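Local structure of esterase (Uncultured bacterium, 5EGN) at residues N194-L199 / N222-D227; M97-L102 / I111-L116; P21-H26 / D73-V78; L207-E212 / N253-G258; I115-T120 / E212-T217. The protein probably hydrolyses carboxylic esters and the lactone ring of N-acyl homoserine lactones, bacterial quorum-sensing signals, as an alpha/beta-hydrolase-fold enzyme. The protein carries 2 engineered substitutions. All coordinates share one frame; numbering follows the deposited sequence.

Interaction 1 of 5, residues N194-L199 / N222-D227; sequences NIKDRL and NQLLAD
Leu199 and Leu224 meet through their methyl groups, and this one apolar pair carries most of the contact between a loop of the alpha/beta hydrolase fold and helix 219-228. CD1 of Leu199 lies 3.6 Å from CD2 of Leu224, the two side chains crossing at about a right angle, and the same CD1 also faces the backbone O of Leu224 at 3.9 Å. Leu224 gets there with CG anti to its backbone N (chi1 -178°), which sends the branch off the helix toward the loop. Lys196 adds a looser touch: its CE is 4.3 Å from CD1 of Leu224, while the ammonium group runs on past the leucine to a salt bridge with Glu124. Further in, Leu199 and Leu225 both pack on Met100 of helix 94-105, so the loop and helix 219-228 rest on a common neighbour. Thr120 touches Asn194, Lys196 and Leu224.

Bonds within the loop help to shape it, as does one from Ile195 N to Thr120 OG1. Asn194 OD1 accepts from Lys196 N at 3.1 Å in an Asx turn, with the N-H pointing almost straight at the oxygen. Arg198 folds back over Ile195, whose CG2 sits over one guanidinium face, near the rim. In the plane of that group, Arg198 NH2 donates to Asn194 O at 2.8 Å, a bond bent to 139° at the hydrogen.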
# COMPACT_ATOMS: atom_id res chain seq x y z
N ASN A 194 15.83 7.07 -24.32
CA ASN A 194 16.26 8.44 -24.54
C ASN A 194 15.41 9.15 -25.60
O ASN A 194 15.42 8.77 -26.77
CB ASN A 194 17.73 8.47 -24.94
CG ASN A 194 18.34 9.86 -24.87
OD1 ASN A 194 17.68 10.86 -25.13
ND2 ASN A 194 19.62 9.92 -24.51
N ILE A 195 14.67 10.17 -25.18
CA ILE A 195 13.83 10.94 -26.09
C ILE A 195 14.10 12.44 -25.99
O ILE A 195 13.18 13.25 -26.12
CB ILE A 195 12.33 10.68 -25.83
CG1 ILE A 195 11.95 11.07 -24.40
CG2 ILE A 195 11.98 9.23 -26.10
CD1 ILE A 195 10.48 11.39 -24.24
N LYS A 196 15.36 12.80 -25.76
CA LYS A 196 15.76 14.20 -25.65
C LYS A 196 15.30 15.04 -26.84
O LYS A 196 14.87 16.18 -26.67
CB LYS A 196 17.28 14.31 -25.50
CG LYS A 196 17.83 13.83 -24.17
CD LYS A 196 19.36 13.88 -24.16
CE LYS A 196 19.93 13.56 -22.79
NZ LYS A 196 20.32 12.14 -22.63
N ASP A 197 15.40 14.47 -28.03
CA ASP A 197 15.08 15.20 -29.25
C ASP A 197 13.58 15.25 -29.52
O ASP A 197 13.10 16.05 -30.32
CB ASP A 197 15.80 14.56 -30.44
CG ASP A 197 15.68 13.06 -30.45
OD1 ASP A 197 15.68 12.45 -29.35
OD2 ASP A 197 15.59 12.47 -31.54
N ARG A 198 12.83 14.38 -28.84
CA ARG A 198 11.41 14.23 -29.11
C ARG A 198 10.54 14.82 -28.01
O ARG A 198 9.31 14.73 -28.07
CB ARG A 198 11.08 12.74 -29.31
CG ARG A 198 11.73 12.13 -30.54
CD ARG A 198 11.61 10.61 -30.56
NE ARG A 198 12.64 9.95 -29.76
CZ ARG A 198 12.75 8.63 -29.63
NH1 ARG A 198 11.89 7.83 -30.24
NH2 ARG A 198 13.72 8.12 -28.88
N LEU A 199 11.17 15.44 -27.01
CA LEU A 199 10.44 16.00 -25.88
C LEU A 199 9.50 17.13 -26.29
O LEU A 199 8.42 17.28 -25.73
CB LEU A 199 11.42 16.51 -24.82
CG LEU A 199 12.06 15.47 -23.91
CD1 LEU A 199 13.26 16.06 -23.19
CD2 LEU A 199 11.05 14.93 -22.91
N ASN A 222 15.20 16.55 -14.17
CA ASN A 222 13.81 16.98 -14.30
C ASN A 222 13.71 18.29 -15.07
O ASN A 222 12.74 18.52 -15.80
CB ASN A 222 13.15 17.15 -12.93
CG ASN A 222 13.17 15.88 -12.12
OD1 ASN A 222 12.36 14.97 -12.32
ND2 ASN A 222 14.09 15.81 -11.16
N GLN A 223 14.71 19.15 -14.91
CA GLN A 223 14.73 20.43 -15.59
C GLN A 223 14.80 20.23 -17.10
O GLN A 223 14.17 20.97 -17.85
CB GLN A 223 15.91 21.28 -15.12
CG GLN A 223 15.66 21.98 -13.80
CD GLN A 223 16.89 22.67 -13.26
OE1 GLN A 223 18.01 22.42 -13.71
NE2 GLN A 223 16.69 23.55 -12.28
N LEU A 224 15.56 19.23 -17.53
CA LEU A 224 15.64 18.90 -18.94
C LEU A 224 14.26 18.54 -19.49
O LEU A 224 13.93 18.86 -20.63
CB LEU A 224 16.63 17.74 -19.16
CG LEU A 224 16.87 17.29 -20.60
CD1 LEU A 224 18.34 17.00 -20.81
CD2 LEU A 224 16.05 16.05 -20.92
N LEU A 225 13.46 17.88 -18.66
CA LEU A 225 12.10 17.51 -19.02
C LEU A 225 11.20 18.74 -19.10
O LEU A 225 10.51 18.95 -20.10
CB LEU A 225 11.52 16.51 -18.01
CG LEU A 225 11.64 15.02 -18.33
CD1 LEU A 225 13.05 14.66 -18.79
CD2 LEU A 225 11.25 14.19 -17.11
N ALA A 226 11.21 19.54 -18.05
CA ALA A 226 10.32 20.69 -17.94
C ALA A 226 10.61 21.77 -18.98
O ALA A 226 9.70 22.43 -19.48
CB ALA A 226 10.39 21.28 -16.54
N ASP A 227 11.89 21.95 -19.30
CA ASP A 227 12.31 23.02 -20.19
C ASP A 227 12.00 22.74 -21.66
O ASP A 227 11.81 23.67 -22.45
CB ASP A 227 13.80 23.30 -20.03
CG ASP A 227 14.15 23.88 -18.67
OD1 ASP A 227 13.26 24.49 -18.04
OD2 ASP A 227 15.31 23.74 -18.24

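Interaction 2 of 5, residues M97-L102 / I111-L116; sequences MIAMQL and IGNLIL
The carboxamide of Asn113, the one flat group in the contact, offers its oxygen to Ala99: OD1 lies 4.3 Å from CB of Ala99, with the methyl well off the amide plane rather than in it. This touch is plain van der Waals contact, and the hydrogen bonding of the amide goes elsewhere. OD1 accepts from Asn103 ND2, and that same nitrogen also donates to the backbone O of Ala99, so Asn103 ties the helix turn and the strand side chain together. At the other end of the amide, ND2 makes a weak bond to Thr206 OG1. With both ends engaged, the amide is probably held against flipping in its buried setting, and Phe89 touches the Asn113 side chain as well.

Two residues further on, Ile115 supplies the apolar half of the contact. Its CD1 reaches the helix between two neighbours, 4.2 Å from CB of Ala99 and also 4.2 Å from CG of Met100. CG1 stands beside the backbone N of Ile115 (chi1 -47°), and CD1 is then swung over the helix surface. Met100 and Ile115 cross at about a right angle, and the Met100 chain bends at its last torsion.

The short axes of helix 97-102 and strand 112-116 approach to 9.1 Å and run at 150°, close to antiparallel, as expected within a beta-alpha-beta crossover. Strand 87-92 leads into helix 94-105, which returns to strand 110-116 alongside it; on the opposite sheet face Leu114 packs against Phe252 and Leu256 of helix 249-257.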
# COMPACT_ATOMS: atom_id res chain seq x y z
N MET A 97 8.76 7.99 -17.39
CA MET A 97 9.20 7.54 -18.71
C MET A 97 8.04 6.92 -19.48
O MET A 97 7.81 7.24 -20.65
CB MET A 97 10.33 6.52 -18.58
CG MET A 97 11.54 7.00 -17.82
SD MET A 97 12.87 5.78 -17.84
CE MET A 97 14.06 6.59 -16.79
N ILE A 98 7.31 6.03 -18.81
CA ILE A 98 6.17 5.34 -19.39
C ILE A 98 5.10 6.33 -19.84
O ILE A 98 4.54 6.21 -20.93
CB ILE A 98 5.56 4.32 -18.40
CG1 ILE A 98 6.58 3.23 -18.08
CG2 ILE A 98 4.30 3.71 -18.97
CD1 ILE A 98 6.17 2.33 -16.94
N ALA A 99 4.83 7.32 -18.99
CA ALA A 99 3.84 8.35 -19.30
C ALA A 99 4.26 9.18 -20.52
O ALA A 99 3.43 9.49 -21.38
CB ALA A 99 3.63 9.26 -18.10
N MET A 100 5.54 9.54 -20.59
CA MET A 100 6.05 10.33 -21.71
C MET A 100 5.97 9.55 -23.03
O MET A 100 5.51 10.07 -24.05
CB MET A 100 7.49 10.77 -21.44
CG MET A 100 7.60 11.90 -20.41
SD MET A 100 9.26 12.58 -20.22
CE MET A 100 10.04 11.30 -19.23
N GLN A 101 6.42 8.29 -22.98
CA GLN A 101 6.30 7.40 -24.13
C GLN A 101 4.85 7.27 -24.55
O GLN A 101 4.54 7.18 -25.74
CB GLN A 101 6.88 6.02 -23.79
CG GLN A 101 7.17 5.16 -25.00
CD GLN A 101 8.24 5.77 -25.88
OE1 GLN A 101 9.35 6.03 -25.44
NE2 GLN A 101 7.89 6.02 -27.14
N LEU A 102 3.95 7.27 -23.57
CA LEU A 102 2.52 7.18 -23.82
C LEU A 102 2.03 8.44 -24.53
O LEU A 102 1.14 8.37 -25.38
CB LEU A 102 1.76 6.96 -22.52
CG LEU A 102 0.31 6.48 -22.60
CD1 LEU A 102 -0.02 5.64 -21.38
CD2 LEU A 102 -0.66 7.64 -22.71
N ILE A 111 -5.02 13.21 -20.90
CA ILE A 111 -5.59 14.46 -20.41
C ILE A 111 -4.45 15.38 -19.98
O ILE A 111 -4.41 16.55 -20.36
CB ILE A 111 -6.55 14.24 -19.23
CG1 ILE A 111 -7.74 13.40 -19.67
CG2 ILE A 111 -7.03 15.58 -18.69
CD1 ILE A 111 -8.74 13.14 -18.56
N GLY A 112 -3.53 14.83 -19.20
CA GLY A 112 -2.35 15.56 -18.78
C GLY A 112 -1.41 14.69 -17.99
O GLY A 112 -1.71 13.53 -17.70
N ASN A 113 -0.26 15.24 -17.62
CA ASN A 113 0.76 14.46 -16.92
C ASN A 113 1.28 15.13 -15.66
O ASN A 113 1.51 16.34 -15.63
CB ASN A 113 1.94 14.18 -17.86
CG ASN A 113 1.50 13.63 -19.20
OD1 ASN A 113 1.07 12.48 -19.30
ND2 ASN A 113 1.61 14.44 -20.24
N LEU A 114 1.46 14.33 -14.61
CA LEU A 114 2.28 14.74 -13.48
C LEU A 114 3.51 13.85 -13.46
O LEU A 114 3.44 12.68 -13.09
CB LEU A 114 1.51 14.65 -12.16
CG LEU A 114 2.11 15.43 -10.97
CD1 LEU A 114 1.05 15.76 -9.94
CD2 LEU A 114 3.26 14.67 -10.31
N ILE A 115 4.65 14.42 -13.86
CA ILE A 115 5.91 13.69 -13.87
C ILE A 115 6.66 13.92 -12.57
O ILE A 115 7.11 15.03 -12.29
CB ILE A 115 6.80 14.13 -15.05
CG1 ILE A 115 5.99 14.16 -16.34
CG2 ILE A 115 7.98 13.19 -15.20
CD1 ILE A 115 5.63 12.79 -16.84
N LEU A 116 6.79 12.87 -11.76
CA LEU A 116 7.49 12.98 -10.48
C LEU A 116 8.85 12.31 -10.51
O LEU A 116 8.95 11.09 -10.67
CB LEU A 116 6.65 12.37 -9.36
CG LEU A 116 7.33 12.46 -7.99
CD1 LEU A 116 7.27 13.88 -7.46
CD2 LEU A 116 6.73 11.48 -7.00

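Interaction 3 of 5, residues P21-H26 / D73-V78; sequences PIVFLH and DDVVAV
In the central sheet of the alpha/beta hydrolase fold, strand 21-25 is met by helix 68-81 through one valine, Val75, which spreads its two methyls over two strand residues. CG2 of Val75 is 4.0 Å from CD2 of Leu25, and CG1 of Val75 is 4.4 Å from CG1 of Val23. The contact is small and wholly apolar, a matter of branched side chains fitting together with no polar atom involved. Val75 holds CG1 anti to its backbone N (chi1 179°), which turns both methyls to the sheet together. Leu25 lies obliquely across Val75. Its CG is anti to its own carbonyl carbon (chi1 -54°); the extended second torsion sends CD1 onward, and the other methyl, CD2, meets the valine. The backbones stay well apart, with CA of Val23 and CA of Val75 separated by 8.8 Å.

At the end of the strand the chain enters a loop at His26, whose ring stacks on His53 and whose ND1 bonds to Thr30. In this family the loop after the corresponding strand commonly borders the oxyanion hole, and the same is probable here.

Strand 21-25 runs parallel to both its neighbours, strands 47-51 and 87-92. On the face away from Val75, Phe24 packs against Val90 and Trp35. On the near face, Ile98 and Leu102 of helix 94-105 close against Val75, while Val78 rests on Ile49 and Ile51 of strand 47-51.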
# COMPACT_ATOMS: atom_id res chain seq x y z
N PRO A 21 -10.38 9.91 -14.97
CA PRO A 21 -9.41 8.86 -14.65
C PRO A 21 -8.02 9.39 -14.29
O PRO A 21 -7.51 10.29 -14.96
CB PRO A 21 -9.35 8.02 -15.93
CG PRO A 21 -10.57 8.41 -16.72
CD PRO A 21 -10.81 9.84 -16.38
N ILE A 22 -7.43 8.83 -13.25
CA ILE A 22 -6.04 9.13 -12.89
C ILE A 22 -5.23 7.84 -12.83
O ILE A 22 -5.55 6.93 -12.07
CB ILE A 22 -5.94 9.84 -11.52
CG1 ILE A 22 -6.77 11.13 -11.52
CG2 ILE A 22 -4.48 10.14 -11.19
CD1 ILE A 22 -6.74 11.85 -10.19
N VAL A 23 -4.17 7.76 -13.63
CA VAL A 23 -3.37 6.55 -13.68
C VAL A 23 -2.04 6.71 -12.95
O VAL A 23 -1.21 7.54 -13.31
CB VAL A 23 -3.09 6.12 -15.13
CG1 VAL A 23 -2.20 4.90 -15.15
CG2 VAL A 23 -4.40 5.83 -15.85
N PHE A 24 -1.84 5.89 -11.91
CA PHE A 24 -0.61 5.89 -11.13
C PHE A 24 0.35 4.79 -11.58
O PHE A 24 0.01 3.58 -11.60
CB PHE A 24 -0.92 5.75 -9.64
CG PHE A 24 -1.73 6.89 -9.07
CD1 PHE A 24 -3.11 6.78 -8.98
CD2 PHE A 24 -1.11 8.05 -8.62
CE1 PHE A 24 -3.86 7.82 -8.45
CE2 PHE A 24 -1.86 9.08 -8.09
CZ PHE A 24 -3.23 8.97 -8.01
N LEU A 25 1.55 5.25 -11.94
CA LEU A 25 2.63 4.43 -12.46
C LEU A 25 3.80 4.47 -11.49
O LEU A 25 4.49 5.49 -11.38
CB LEU A 25 3.06 4.93 -13.83
CG LEU A 25 1.94 5.07 -14.86
CD1 LEU A 25 2.45 5.64 -16.18
CD2 LEU A 25 1.32 3.70 -15.07
N HIS A 26 4.03 3.36 -10.80
CA HIS A 26 5.03 3.28 -9.74
C HIS A 26 6.47 3.35 -10.27
O HIS A 26 6.72 3.05 -11.43
CB HIS A 26 4.84 1.99 -8.94
CG HIS A 26 5.23 0.75 -9.69
ND1 HIS A 26 6.53 0.32 -9.79
CD2 HIS A 26 4.48 -0.14 -10.38
CE1 HIS A 26 6.57 -0.79 -10.50
NE2 HIS A 26 5.34 -1.09 -10.88
N ASP A 73 2.42 0.03 -23.63
CA ASP A 73 1.39 -0.82 -24.23
C ASP A 73 0.63 -1.59 -23.15
O ASP A 73 -0.57 -1.81 -23.28
CB ASP A 73 2.01 -1.79 -25.24
CG ASP A 73 0.96 -2.48 -26.10
OD1 ASP A 73 -0.22 -2.07 -26.05
OD2 ASP A 73 1.31 -3.43 -26.84
N ASP A 74 1.33 -2.00 -22.09
CA ASP A 74 0.66 -2.62 -20.94
C ASP A 74 -0.37 -1.65 -20.35
O ASP A 74 -1.53 -2.03 -20.09
CB ASP A 74 1.68 -3.03 -19.87
CG ASP A 74 2.60 -4.15 -20.34
OD1 ASP A 74 2.22 -4.88 -21.28
OD2 ASP A 74 3.70 -4.30 -19.76
N VAL A 75 0.05 -0.40 -20.16
CA VAL A 75 -0.86 0.64 -19.67
C VAL A 75 -2.08 0.80 -20.59
O VAL A 75 -3.21 0.88 -20.11
CB VAL A 75 -0.15 2.00 -19.54
CG1 VAL A 75 -1.13 3.06 -19.05
CG2 VAL A 75 1.04 1.90 -18.61
N VAL A 76 -1.84 0.82 -21.90
CA VAL A 76 -2.92 0.97 -22.87
C VAL A 76 -3.88 -0.22 -22.79
O VAL A 76 -5.08 -0.07 -22.96
CB VAL A 76 -2.39 1.11 -24.31
CG1 VAL A 76 -3.54 1.18 -25.31
CG2 VAL A 76 -1.53 2.36 -24.44
N ALA A 77 -3.33 -1.41 -22.53
CA ALA A 77 -4.16 -2.60 -22.34
C ALA A 77 -5.08 -2.41 -21.14
O ALA A 77 -6.29 -2.68 -21.22
CB ALA A 77 -3.29 -3.83 -22.14
N VAL A 78 -4.51 -1.93 -20.04
CA VAL A 78 -5.31 -1.66 -18.84
C VAL A 78 -6.43 -0.65 -19.14
O VAL A 78 -7.58 -0.86 -18.75
CB VAL A 78 -4.44 -1.13 -17.69
CG1 VAL A 78 -5.31 -0.74 -16.50
CG2 VAL A 78 -3.41 -2.18 -17.29

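Interaction 4 of 5, residues L207-E212 / N253-G258; sequences LVVAGE and NELLRG
Leu207 reaches out first, its CD2 4.0 Å from CG of Leu255, the two leucines passing at a slant. A chi1 of 175° swings the Leu207 branch away from its own backbone N and out from the strand toward the helix. The flank of Leu207 is lined by Glu233 and Arg235 of strand 233-237.

Val208 turns the other way, onto Asn222 and Ala226 of helix 219-228. Val209 comes back to the first face and makes the closer contact. Both its methyls bear on a single carbon: CG2 of Val209 is 3.6 Å from CD2 of Leu255, and CG1 of Val209 is 3.8 Å from the same CD2. Here the side chains meet tip to tip. Leu255 therefore spans two strand residues, its branch point against Leu207 and one methyl against the fork of Val209.

This is the helix-on-sheet layering of the alpha/beta hydrolase fold. Strand 206-211 lies between strands 110-116 and 233-237, with helix 249-257 on one face and helix 219-228 on the other. Ala210 again faces Asn222, and Gly211 ends the strand.

On the helix, Leu256, which does not touch the strand segment, packs on Phe42. Within this helix Arg257 NE makes a weak bond to Asn253 O, 3.1 Å long, and the amide of Asn253 bonds to Phe37 O through ND2 and to Gln38 NE2 through OD1.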
# COMPACT_ATOMS: atom_id res chain seq x y z
N LEU A 207 3.00 18.72 -15.62
CA LEU A 207 3.59 19.24 -14.39
C LEU A 207 4.73 18.34 -13.94
O LEU A 207 4.51 17.22 -13.50
CB LEU A 207 2.53 19.36 -13.29
CG LEU A 207 3.03 19.79 -11.90
CD1 LEU A 207 3.75 21.12 -11.98
CD2 LEU A 207 1.87 19.86 -10.92
N VAL A 208 5.96 18.84 -14.06
CA VAL A 208 7.13 18.08 -13.64
C VAL A 208 7.49 18.45 -12.20
O VAL A 208 7.63 19.63 -11.87
CB VAL A 208 8.33 18.33 -14.56
CG1 VAL A 208 9.50 17.45 -14.15
CG2 VAL A 208 7.96 18.07 -16.00
N VAL A 209 7.62 17.44 -11.35
CA VAL A 209 7.88 17.67 -9.93
C VAL A 209 9.18 17.00 -9.50
O VAL A 209 9.36 15.80 -9.69
CB VAL A 209 6.72 17.16 -9.06
CG1 VAL A 209 6.95 17.54 -7.60
CG2 VAL A 209 5.40 17.71 -9.56
N ALA A 210 10.07 17.79 -8.91
CA ALA A 210 11.39 17.30 -8.53
C ALA A 210 11.70 17.59 -7.06
O ALA A 210 11.37 18.65 -6.54
CB ALA A 210 12.45 17.92 -9.41
N GLY A 211 12.35 16.63 -6.41
CA GLY A 211 12.83 16.82 -5.05
C GLY A 211 14.19 17.48 -5.07
O GLY A 211 15.03 17.16 -5.91
N GLU A 212 14.41 18.42 -4.16
CA GLU A 212 15.67 19.16 -4.10
C GLU A 212 16.86 18.26 -3.82
O GLU A 212 17.95 18.45 -4.38
CB GLU A 212 15.59 20.26 -3.04
CG GLU A 212 16.86 21.07 -2.88
CD GLU A 212 16.96 21.72 -1.51
OE1 GLU A 212 16.20 21.31 -0.61
OE2 GLU A 212 17.79 22.63 -1.34
N ASN A 253 -0.50 15.39 -2.54
CA ASN A 253 -1.93 15.29 -2.81
C ASN A 253 -2.54 16.64 -3.17
O ASN A 253 -3.43 16.71 -4.02
CB ASN A 253 -2.66 14.71 -1.60
CG ASN A 253 -2.50 13.20 -1.49
OD1 ASN A 253 -1.64 12.61 -2.13
ND2 ASN A 253 -3.34 12.58 -0.67
N GLU A 254 -2.06 17.70 -2.53
CA GLU A 254 -2.52 19.05 -2.85
C GLU A 254 -2.02 19.49 -4.22
O GLU A 254 -2.74 20.13 -4.98
CB GLU A 254 -2.05 20.04 -1.78
CG GLU A 254 -2.62 19.77 -0.40
CD GLU A 254 -1.97 20.62 0.67
OE1 GLU A 254 -1.66 21.80 0.38
OE2 GLU A 254 -1.75 20.11 1.79
N LEU A 255 -0.77 19.15 -4.52
CA LEU A 255 -0.17 19.48 -5.80
C LEU A 255 -0.92 18.80 -6.94
O LEU A 255 -1.17 19.41 -7.99
CB LEU A 255 1.30 19.09 -5.82
CG LEU A 255 2.17 19.66 -6.94
CD1 LEU A 255 2.14 21.17 -6.93
CD2 LEU A 255 3.60 19.16 -6.78
N LEU A 256 -1.27 17.53 -6.74
CA LEU A 256 -2.00 16.76 -7.74
C LEU A 256 -3.45 17.23 -7.82
O LEU A 256 -4.08 17.18 -8.87
CB LEU A 256 -1.94 15.27 -7.42
CG LEU A 256 -2.67 14.30 -8.37
CD1 LEU A 256 -2.33 14.58 -9.82
CD2 LEU A 256 -2.33 12.86 -8.01
N ARG A 257 -3.97 17.71 -6.69
CA ARG A 257 -5.30 18.30 -6.65
C ARG A 257 -5.34 19.58 -7.47
O ARG A 257 -6.40 20.03 -7.90
CB ARG A 257 -5.72 18.60 -5.20
CG ARG A 257 -6.61 17.54 -4.58
CD ARG A 257 -6.89 17.86 -3.12
NE ARG A 257 -5.94 17.22 -2.22
CZ ARG A 257 -5.70 17.62 -0.97
NH1 ARG A 257 -6.35 18.66 -0.48
NH2 ARG A 257 -4.82 16.98 -0.22
N GLY A 258 -4.17 20.18 -7.68
CA GLY A 258 -4.05 21.40 -8.46
C GLY A 258 -4.26 21.17 -9.94
O GLY A 258 -4.63 22.08 -10.68

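Interaction 5 of 5, residues I115-T120 / E212-T217; sequences ILSSGT and EEDLVT. Engineered in segment 212-217: Val216 (natural residue Ala).
Asp214, in the loop after strand 206-211, faces Ser117, just past the end of strand 110-116, and its side chain can be followed outward. CB points toward segment 115-120, and a chi1 of -168° turns the carboxylate away from its own backbone N and lays OD2 against CB of Ser117. OD1 turns back on its own loop and accepts from Thr217 N at 2.9 Å in a nearly straight bond (171°), the N-H arriving from above the carboxylate plane; this closes an Asx motif. OD2 lies 3.5 Å from CB of Ser117 and takes a hydrogen bond from a water at 3.0 Å. That water is also bonded to Ser117 OG at 3.0 Å, bridging the two segments where no direct hydrogen bond does. OD2 is also hydrogen-bonded to ND1 of His242.

Thr217, fixed by that Asx motif, packs on the serine backbone. Its CG2 is 3.4 Å from C of Ser117 and 3.3 Å from O of Ser118, while OG1 stands 3.5 Å from Ser117 O.

With an alanine in place of Asp214, His242 would probably lose the partner that orients its ring, and the N-H of Thr217 its acceptor, leaving the loop freer to shift.

Asp214 sits where many alpha/beta hydrolases carry the triad acid, and Ser118 OG bonds to the backbone O of Ser93 in the GxSxG sequence. The arrangement is consistent with a Ser93-His242-Asp214 catalytic triad, whose acid is positioned by a backbone N-H on one oxygen and by water and imidazole on the other.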
# COMPACT_ATOMS: atom_id res chain seq x y z
N ILE A 115 4.65 14.42 -13.86
CA ILE A 115 5.91 13.69 -13.87
C ILE A 115 6.66 13.92 -12.57
O ILE A 115 7.11 15.03 -12.29
CB ILE A 115 6.80 14.13 -15.05
CG1 ILE A 115 5.99 14.16 -16.34
CG2 ILE A 115 7.98 13.19 -15.20
CD1 ILE A 115 5.63 12.79 -16.84
N LEU A 116 6.79 12.87 -11.76
CA LEU A 116 7.49 12.98 -10.48
C LEU A 116 8.85 12.31 -10.51
O LEU A 116 8.95 11.09 -10.67
CB LEU A 116 6.65 12.37 -9.36
CG LEU A 116 7.33 12.46 -7.99
CD1 LEU A 116 7.27 13.88 -7.46
CD2 LEU A 116 6.73 11.48 -7.00
N SER A 117 9.90 13.11 -10.34
CA SER A 117 11.27 12.63 -10.21
C SER A 117 11.68 11.69 -11.34
O SER A 117 12.00 10.53 -11.10
CB SER A 117 11.45 11.93 -8.86
OG SER A 117 11.09 12.78 -7.79
N SER A 118 11.68 12.20 -12.56
CA SER A 118 12.04 11.38 -13.71
C SER A 118 13.04 12.10 -14.61
O SER A 118 13.54 13.17 -14.28
CB SER A 118 10.80 10.99 -14.51
OG SER A 118 11.10 9.98 -15.46
N GLY A 119 13.34 11.48 -15.76
CA GLY A 119 14.29 12.03 -16.70
C GLY A 119 14.39 11.16 -17.94
O GLY A 119 13.64 10.20 -18.10
N THR A 120 15.31 11.51 -18.83
CA THR A 120 15.55 10.71 -20.03
C THR A 120 17.05 10.64 -20.32
O THR A 120 17.80 11.53 -19.94
CB THR A 120 14.80 11.28 -21.26
OG1 THR A 120 14.89 10.36 -22.35
CG2 THR A 120 15.38 12.62 -21.68
N GLU A 212 14.41 18.42 -4.16
CA GLU A 212 15.67 19.16 -4.10
C GLU A 212 16.86 18.26 -3.82
O GLU A 212 17.95 18.45 -4.38
CB GLU A 212 15.59 20.26 -3.04
CG GLU A 212 16.86 21.07 -2.88
CD GLU A 212 16.96 21.72 -1.51
OE1 GLU A 212 16.20 21.31 -0.61
OE2 GLU A 212 17.79 22.63 -1.34
N GLU A 213 16.66 17.27 -2.95
CA GLU A 213 17.76 16.41 -2.52
C GLU A 213 17.82 15.08 -3.27
O GLU A 213 18.56 14.18 -2.88
CB GLU A 213 17.65 16.13 -1.02
CG GLU A 213 17.80 17.36 -0.15
CD GLU A 213 17.84 17.01 1.33
OE1 GLU A 213 18.48 16.00 1.69
OE2 GLU A 213 17.22 17.74 2.12
N ASP A 214 17.04 14.96 -4.34
CA ASP A 214 17.06 13.74 -5.14
C ASP A 214 18.36 13.65 -5.93
O ASP A 214 18.69 14.53 -6.73
CB ASP A 214 15.85 13.68 -6.07
CG ASP A 214 15.66 12.31 -6.71
OD1 ASP A 214 16.58 11.47 -6.63
OD2 ASP A 214 14.59 12.08 -7.30
N LEU A 215 19.10 12.57 -5.69
CA LEU A 215 20.38 12.32 -6.35
C LEU A 215 20.26 11.18 -7.35
O LEU A 215 21.10 11.04 -8.25
CB LEU A 215 21.47 12.02 -5.31
CG LEU A 215 21.82 13.20 -4.41
CD1 LEU A 215 22.69 12.78 -3.24
CD2 LEU A 215 22.53 14.26 -5.22
N VAL A 216 19.21 10.37 -7.20
CA VAL A 216 18.85 9.32 -8.16
C VAL A 216 18.36 9.96 -9.45
O VAL A 216 18.77 9.57 -10.55
CB VAL A 216 17.75 8.40 -7.59
CG1 VAL A 216 17.26 7.43 -8.65
CG2 VAL A 216 18.26 7.65 -6.38
N THR A 217 17.47 10.94 -9.31
CA THR A 217 17.04 11.79 -10.40
C THR A 217 17.32 13.24 -9.99
O THR A 217 16.62 13.81 -9.15
CB THR A 217 15.55 11.57 -10.76
OG1 THR A 217 15.45 10.53 -11.74
CG2 THR A 217 14.92 12.83 -11.34
O HOH W 1 13.36 14.73 -7.91

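How the interactions relate
From the N terminus, interaction 3 comes first, closing a 46-residue excursion from strand 21-25 to helix 68-81. Interaction 2 follows in series with a short loop inside the crossover from helix 94-105 to strand 110-116. Interaction 5 starts on that strand, sharing Ile115 and Leu116, and closes 91 residues later, bridging the long helical insertion. Interaction 1 opens inside that span but closes beyond it, so the two cross. Interaction 4 crosses both: it begins on strand 206-211, shares Glu212 with interaction 5, and ends on helix 249-257. Strands 110-116 and 206-211, hydrogen-bonded neighbours, join interactions 2, 4 and 5, while Met100 links 2 to 1 and Val75 links 2 to 3.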